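Local coordinates for protein C-domain type II peptide synthetase (Streptomyces globisporus, PDB 4ZNM) that is a free-standing condensation-domain protein of the nonribosomal peptide synthetase type, with a fold of the CoA-dependent acyltransferase clan, at residues Leu81-Gly85 against Gly86-Pro90; Gln24-Leu27 against Cys28-Asp31; Glu200-Ala203 against Ala204-Pro207. All coordinates share one frame; numbering follows the deposited sequence.

Interaction 1. Residues Leu81-Gly85 against Gly86-Pro90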
loop_
_atom_site.group_PDB
_atom_site.type_symbol
_atom_site.label_atom_id
_atom_site.label_comp_id
_atom_site.label_asym_id
_atom_site.label_seq_id
_atom_site.Cartn_x
_atom_site.Cartn_y
_atom_site.Cartn_z
ATOM N N LEU A 81 0.645 18.864 6.918
ATOM C CA LEU A 81 -0.061 18.498 8.119
ATOM C C LEU A 81 0.819 18.913 9.301
ATOM O O LEU A 81 1.944 18.399 9.460
ATOM C CB LEU A 81 -0.317 16.992 8.146
ATOM C CG LEU A 81 -1.216 16.438 7.041
ATOM C CD1 LEU A 81 -1.308 14.935 7.191
ATOM C CD2 LEU A 81 -2.602 17.047 7.095
ATOM N N VAL A 82 0.344 19.845 10.111
ATOM C CA VAL A 82 1.160 20.327 11.224
ATOM C C VAL A 82 0.466 20.040 12.545
ATOM O O VAL A 82 -0.766 20.076 12.621
ATOM C CB VAL A 82 1.464 21.824 11.084
ATOM C CG1 VAL A 82 2.349 22.086 9.838
ATOM C CG2 VAL A 82 0.172 22.622 11.050
ATOM N N ARG A 83 1.251 19.719 13.573
ATOM C CA ARG A 83 0.677 19.448 14.885
ATOM C C ARG A 83 0.038 20.701 15.420
ATOM O O ARG A 83 0.632 21.772 15.378
ATOM C CB ARG A 83 1.727 18.963 15.870
ATOM C CG ARG A 83 2.364 17.680 15.456
ATOM C CD ARG A 83 2.934 16.938 16.635
ATOM N NE ARG A 83 3.396 15.629 16.200
ATOM C CZ ARG A 83 2.745 14.486 16.394
ATOM N NH1 ARG A 83 3.266 13.357 15.929
ATOM N NH2 ARG A 83 1.593 14.460 17.055
ATOM N N GLU A 84 -1.179 20.555 15.917
ATOM C CA GLU A 84 -1.895 21.646 16.550
ATOM C C GLU A 84 -2.876 21.054 17.548
ATOM O O GLU A 84 -3.699 20.209 17.181
ATOM C CB GLU A 84 -2.629 22.493 15.516
ATOM C CG GLU A 84 -3.542 23.550 16.111
ATOM C CD GLU A 84 -3.800 24.693 15.149
ATOM O OE1 GLU A 84 -4.520 24.470 14.156
ATOM O OE2 GLU A 84 -3.279 25.808 15.380
ATOM N N GLY A 85 -2.766 21.476 18.805
ATOM C CA GLY A 85 -3.718 21.094 19.846
ATOM C C GLY A 85 -4.043 19.611 19.964
ATOM O O GLY A 85 -5.219 19.237 20.066
ATOM N N GLY A 86 -3.006 18.772 19.945
ATOM C CA GLY A 86 -3.179 17.331 20.049
ATOM C C GLY A 86 -3.386 16.576 18.735
ATOM O O GLY A 86 -3.223 15.354 18.692
ATOM N N THR A 87 -3.733 17.289 17.663
ATOM C CA THR A 87 -4.066 16.641 16.393
ATOM C C THR A 87 -3.236 17.232 15.251
ATOM O O THR A 87 -2.178 17.807 15.486
ATOM C CB THR A 87 -5.597 16.762 16.095
ATOM O OG1 THR A 87 -5.938 16.048 14.896
ATOM C CG2 THR A 87 -6.017 18.209 15.962
ATOM N N HIS A 88 -3.700 17.069 14.013
ATOM C CA HIS A 88 -3.008 17.597 12.852
ATOM C C HIS A 88 -3.955 18.464 12.042
ATOM O O HIS A 88 -5.100 18.104 11.804
ATOM C CB HIS A 88 -2.427 16.448 12.029
ATOM C CG HIS A 88 -1.512 15.581 12.826
ATOM N ND1 HIS A 88 -0.152 15.805 12.895
ATOM C CD2 HIS A 88 -1.772 14.560 13.688
ATOM C CE1 HIS A 88 0.392 14.928 13.717
ATOM N NE2 HIS A 88 -0.571 14.164 14.221
ATOM N N ARG A 89 -3.473 19.643 11.683
ATOM C CA ARG A 89 -4.205 20.551 10.818
ATOM C C ARG A 89 -3.661 20.505 9.390
ATOM O O ARG A 89 -2.482 20.771 9.178
ATOM C CB ARG A 89 -4.107 21.978 11.340
ATOM C CG ARG A 89 -4.598 23.025 10.349
ATOM C CD ARG A 89 -4.724 24.391 11.004
ATOM N NE ARG A 89 -3.449 24.826 11.563
ATOM C CZ ARG A 89 -2.533 25.528 10.902
ATOM N NH1 ARG A 89 -2.736 25.896 9.640
ATOM N NH2 ARG A 89 -1.403 25.861 11.510
ATOM N N PRO A 90 -4.521 20.213 8.408
ATOM C CA PRO A 90 -4.099 20.354 7.010
ATOM C C PRO A 90 -4.005 21.805 6.577
ATOM O O PRO A 90 -4.837 22.597 6.973
ATOM C CB PRO A 90 -5.209 19.642 6.223
ATOM C CG PRO A 90 -6.075 18.972 7.241
ATOM C CD PRO A 90 -5.912 19.747 8.508
HETATM O O HOH W 1 1.990 16.754 11.722
#
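R83 and H88 face each other across a tight beta hairpin at the protein surface, where strand 79-84 turns back into strand 87-92. The two form a non-hydrogen-bonded antiparallel pair, with CA atoms 4.6 Å apart. H88 CE1 sits over the centre of one face of the R83 guanidinium, 3.6 Å from CZ, while the planes stand 60° apart. R83 reaches this place because its chain runs extended from CG to NE. Its NH1 then forms a salt bridge with D31, and H88 NE2 is hydrogen-bonded to the same carboxylate, so one acid outside the hairpin holds both groups. At the other ring nitrogen, a water in the ring plane lies 2.6 Å from H88 ND1 and donates to L81 O, which helps fix the ring's rotation; F42 stacks on the ring as well. L81, on this same face, lays CD2 against P90 CB at 3.8 Å.

V82, E84 and R89 occupy the other face. E84 OE1 meets R89 NE at 2.8 Å, near the guanidinium plane, in a salt bridge whose hydrogen bond is weak (130° at the hydrogen). The bend of R89 at chi3 (58°) brings its guanidinium alongside V82, whose CG2 rests over one face, 3.6 Å from NH2.

Between the strands, V82 and R89 exchange two nearly straight backbone bonds, and E84 and T87 another two. The reversal at G85 and G86, both with positive phi, is a type I' turn, making this a classic two-residue beta hairpin.

Interaction 2. Residues Gln24-Leu27 against Cys28-Asp31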
loop_
_atom_site.group_PDB
_atom_site.type_symbol
_atom_site.label_atom_id
_atom_site.label_comp_id
_atom_site.label_asym_id
_atom_site.label_seq_id
_atom_site.Cartn_x
_atom_site.Cartn_y
_atom_site.Cartn_z
ATOM N N GLN A 24 -7.061 9.721 7.273
ATOM C CA GLN A 24 -6.100 10.434 8.107
ATOM C C GLN A 24 -6.503 10.336 9.605
ATOM O O GLN A 24 -5.636 10.247 10.476
ATOM C CB GLN A 24 -5.989 11.879 7.630
ATOM C CG GLN A 24 -5.203 11.939 6.300
ATOM C CD GLN A 24 -5.279 13.266 5.573
ATOM O OE1 GLN A 24 -6.123 14.102 5.873
ATOM N NE2 GLN A 24 -4.406 13.441 4.565
ATOM N N GLU A 25 -7.801 10.336 9.889
ATOM C CA GLU A 25 -8.301 10.043 11.250
ATOM C C GLU A 25 -7.849 8.670 11.757
ATOM O O GLU A 25 -7.435 8.502 12.916
ATOM C CB GLU A 25 -9.830 10.074 11.299
ATOM C CG GLU A 25 -10.439 11.439 11.282
ATOM C CD GLU A 25 -11.965 11.418 11.433
ATOM O OE1 GLU A 25 -12.581 10.342 11.688
ATOM O OE2 GLU A 25 -12.542 12.512 11.284
ATOM N N PHE A 26 -7.971 7.679 10.889
ATOM C CA PHE A 26 -7.476 6.346 11.201
ATOM C C PHE A 26 -5.991 6.431 11.557
ATOM O O PHE A 26 -5.571 5.878 12.549
ATOM C CB PHE A 26 -7.741 5.396 10.020
ATOM C CG PHE A 26 -6.923 4.135 10.034
ATOM C CD1 PHE A 26 -7.300 3.057 10.789
ATOM C CD2 PHE A 26 -5.793 4.028 9.257
ATOM C CE1 PHE A 26 -6.563 1.918 10.769
ATOM C CE2 PHE A 26 -5.049 2.884 9.253
ATOM C CZ PHE A 26 -5.437 1.831 9.995
ATOM N N LEU A 27 -5.197 7.153 10.776
ATOM C CA LEU A 27 -3.767 7.274 11.076
ATOM C C LEU A 27 -3.504 7.936 12.456
ATOM O O LEU A 27 -2.563 7.563 13.139
ATOM C CB LEU A 27 -3.044 8.062 9.958
ATOM C CG LEU A 27 -3.084 7.386 8.546
ATOM C CD1 LEU A 27 -2.487 8.257 7.476
ATOM C CD2 LEU A 27 -2.369 6.061 8.558
ATOM N N CYS A 28 -4.320 8.924 12.825
ATOM C CA CYS A 28 -4.233 9.542 14.158
ATOM C C CYS A 28 -4.287 8.514 15.278
ATOM O O CYS A 28 -3.656 8.699 16.317
ATOM C CB CYS A 28 -5.346 10.556 14.376
ATOM S SG CYS A 28 -5.093 12.073 13.468
HETATM N N MSE A 29 -5.018 7.426 15.057
HETATM C CA MSE A 29 -5.140 6.411 16.087
HETATM C C MSE A 29 -3.762 5.784 16.349
HETATM O O MSE A 29 -3.548 5.192 17.413
HETATM C CB MSE A 29 -6.156 5.322 15.694
HETATM C CG MSE A 29 -7.573 5.825 15.419
HETATM SE SE MSE A 29 -8.833 4.416 14.743
HETATM C CE MSE A 29 -8.192 3.017 15.834
ATOM N N PHE A 30 -2.830 5.932 15.393
ATOM C CA PHE A 30 -1.462 5.372 15.514
ATOM C C PHE A 30 -0.371 6.410 15.780
ATOM O O PHE A 30 0.819 6.098 15.775
ATOM C CB PHE A 30 -1.107 4.579 14.252
ATOM C CG PHE A 30 -2.015 3.410 14.026
ATOM C CD1 PHE A 30 -1.666 2.144 14.441
ATOM C CD2 PHE A 30 -3.256 3.595 13.477
ATOM C CE1 PHE A 30 -2.550 1.067 14.281
ATOM C CE2 PHE A 30 -4.150 2.547 13.339
ATOM C CZ PHE A 30 -3.796 1.280 13.731
ATOM N N ASP A 31 -0.778 7.630 16.086
ATOM C CA ASP A 31 0.167 8.723 16.240
ATOM C C ASP A 31 0.713 8.798 17.643
ATOM O O ASP A 31 -0.026 9.035 18.601
ATOM C CB ASP A 31 -0.502 10.043 15.889
ATOM C CG ASP A 31 0.421 11.220 16.033
ATOM O OD1 ASP A 31 1.675 11.058 15.969
ATOM O OD2 ASP A 31 -0.122 12.327 16.212
#
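F26 and F30 make the main side-chain contact of this stretch, one helical turn apart where helix 22-28 runs out into a loop. F30 CE2 comes down over one face of the F26 ring, displaced toward its rim and 3.6 Å from F26 CE1. The planes are inclined at 56° and the centroids lie 5.1 Å apart, an oblique pairing. F26 swings toward its partner with CG trans to the backbone N (chi1 162°), beside its own carbonyl carbon. CG of M29, a selenomethionine, lies beside the backbone N (chi1 -59°) and the chain stays extended to SE, which comes to 4.5 Å from F26 CD1, a looser apolar contact.

The F26 carbonyl serves several neighbours at once. Its oxygen lies in the plane of the F30 ring, at the edge, 3.4 Å from CD2, and the CB of M29 also packs on it.

Backbone hydrogen bonds record the helix giving way. C28 N still bonds to Q24 O at 3.0 Å in the alpha-helical pattern. M29 N divides itself between a weak, long bond to E25 O and a shorter one to F26 O. F30 N then binds L27 O at 2.8 Å, three residues back, approaching from above the carbonyl plane, and D31 N closes a type I turn on C28 O. The i-to-i+4 pattern thus tightens to i-to-i+3 as the chain leaves the helix.

The polar ends are bonded to other parts of the chain. The E25 carboxylate salt-bridges R201 of helix 193-203, and Q24 NE2 reaches T158 O. D31, at the end of the turn, faces the hairpin of strands 79-84 and 87-92, while F26 meets F313 of strand 312-319.

Interaction 3. Residues Glu200-Ala203 against Ala204-Pro207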
loop_
_atom_site.group_PDB
_atom_site.type_symbol
_atom_site.label_atom_id
_atom_site.label_comp_id
_atom_site.label_asym_id
_atom_site.label_seq_id
_atom_site.Cartn_x
_atom_site.Cartn_y
_atom_site.Cartn_z
ATOM N N GLU A 200 -17.006 12.259 1.277
ATOM C CA GLU A 200 -17.094 11.061 2.127
ATOM C C GLU A 200 -17.876 11.369 3.411
ATOM O O GLU A 200 -18.554 10.505 3.953
ATOM C CB GLU A 200 -15.702 10.496 2.454
ATOM C CG GLU A 200 -14.910 11.313 3.464
ATOM C CD GLU A 200 -13.538 10.705 3.795
ATOM O OE1 GLU A 200 -12.744 11.429 4.432
ATOM O OE2 GLU A 200 -13.253 9.523 3.441
ATOM N N ARG A 201 -17.830 12.610 3.868
ATOM C CA ARG A 201 -18.594 12.991 5.050
ATOM C C ARG A 201 -20.082 13.133 4.720
ATOM O O ARG A 201 -20.907 12.868 5.548
ATOM C CB ARG A 201 -18.013 14.278 5.648
ATOM C CG ARG A 201 -16.671 14.010 6.334
ATOM C CD ARG A 201 -16.016 15.228 6.971
ATOM N NE ARG A 201 -14.675 14.884 7.448
ATOM C CZ ARG A 201 -14.406 14.324 8.628
ATOM N NH1 ARG A 201 -15.377 14.048 9.491
ATOM N NH2 ARG A 201 -13.155 14.053 8.954
ATOM N N GLU A 202 -20.428 13.519 3.495
ATOM C CA GLU A 202 -21.825 13.520 3.067
ATOM C C GLU A 202 -22.355 12.096 3.001
ATOM O O GLU A 202 -23.481 11.809 3.411
ATOM C CB GLU A 202 -21.979 14.184 1.697
ATOM C CG GLU A 202 -21.715 15.680 1.705
ATOM C CD GLU A 202 -22.736 16.426 2.542
ATOM O OE1 GLU A 202 -23.838 16.707 2.031
ATOM O OE2 GLU A 202 -22.440 16.720 3.719
ATOM N N ALA A 203 -21.519 11.206 2.480
ATOM C CA ALA A 203 -21.881 9.819 2.332
ATOM C C ALA A 203 -22.087 9.183 3.695
ATOM O O ALA A 203 -22.945 8.317 3.854
ATOM C CB ALA A 203 -20.824 9.077 1.558
ATOM N N ALA A 204 -21.321 9.632 4.685
ATOM C CA ALA A 204 -21.407 9.050 6.030
ATOM C C ALA A 204 -22.741 9.327 6.700
ATOM O O ALA A 204 -23.079 8.669 7.664
ATOM C CB ALA A 204 -20.285 9.561 6.912
ATOM N N GLU A 205 -23.508 10.285 6.195
ATOM C CA GLU A 205 -24.827 10.560 6.772
ATOM C C GLU A 205 -25.964 9.833 6.041
ATOM O O GLU A 205 -27.133 9.948 6.413
ATOM C CB GLU A 205 -25.100 12.060 6.753
ATOM C CG GLU A 205 -24.138 12.894 7.566
ATOM C CD GLU A 205 -24.037 14.303 7.016
ATOM O OE1 GLU A 205 -25.096 14.861 6.644
ATOM O OE2 GLU A 205 -22.907 14.842 6.929
ATOM N N ALA A 206 -25.619 9.080 5.004
ATOM C CA ALA A 206 -26.614 8.372 4.208
ATOM C C ALA A 206 -27.335 7.259 4.999
ATOM O O ALA A 206 -26.783 6.688 5.930
ATOM C CB ALA A 206 -25.949 7.790 2.973
ATOM N N PRO A 207 -28.568 6.925 4.603
ATOM C CA PRO A 207 -29.333 5.950 5.403
ATOM C C PRO A 207 -28.706 4.558 5.470
ATOM O O PRO A 207 -28.826 3.902 6.507
ATOM C CB PRO A 207 -30.686 5.894 4.686
ATOM C CG PRO A 207 -30.760 7.186 3.924
ATOM C CD PRO A 207 -29.356 7.458 3.482
#
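A204 and E205 carry the chain on from the last turn of helix 193-203, and backbone bonds carry most of the contact. A204 N reaches E200 O at 3.0 Å, four residues back, though bent to 135° at the hydrogen. E205 N turns instead to E202 O at 3.2 Å, approaching from well above the carbonyl plane. A206 N binds A203 O at 3.0 Å, closing a type I turn over A203-A206. A204 CB rests against the carbonyl oxygens of E200 and R201, 3.6 Å from each, and A206 CB touches A203 O.

The spacing drops from four residues to three as helix 193-203 gives way to the short linker toward helix 207-219. At the surface, E202 bends at chi2 (-65°), which carries its carboxylate to E205; the OE2 atoms of E202 and E205 are 3.7 Å apart and the carboxylate planes perpendicular. Carrying like charges, they probably repel, and the R201 carbonyl near E205 OE2 adds a further acceptor.

Farther out, the helix is bonded to the N-terminal segment: R201 NH2 binds L20 O, while E200 OE1 takes the backbone N of F22. The side chains of R201 and A204 both touch F22 of helix 22-28.

How the interactions relate
Along the chain the order is interaction 2, interaction 1, interaction 3, and in space interaction 2 stands between the others as the bridge. Its centre lies 12 Å from that of interaction 1 and 20 Å from that of interaction 3; interactions 1 and 3 have centres 24 Å apart and do not touch. Helix 22-28 and the turn after it therefore reach both ways: on the hairpin side R83 NH1 meets D31 OD1 at 2.8 Å and H88 NE2 lies 2.7 Å from D31 OD2, probably as a hydrogen bond, and E25 OE2 meets R201 NH2 at 2.9 Å on helix 193-203. Through these polar links the N-terminal helix ties the surface hairpin to a helix far along the sequence.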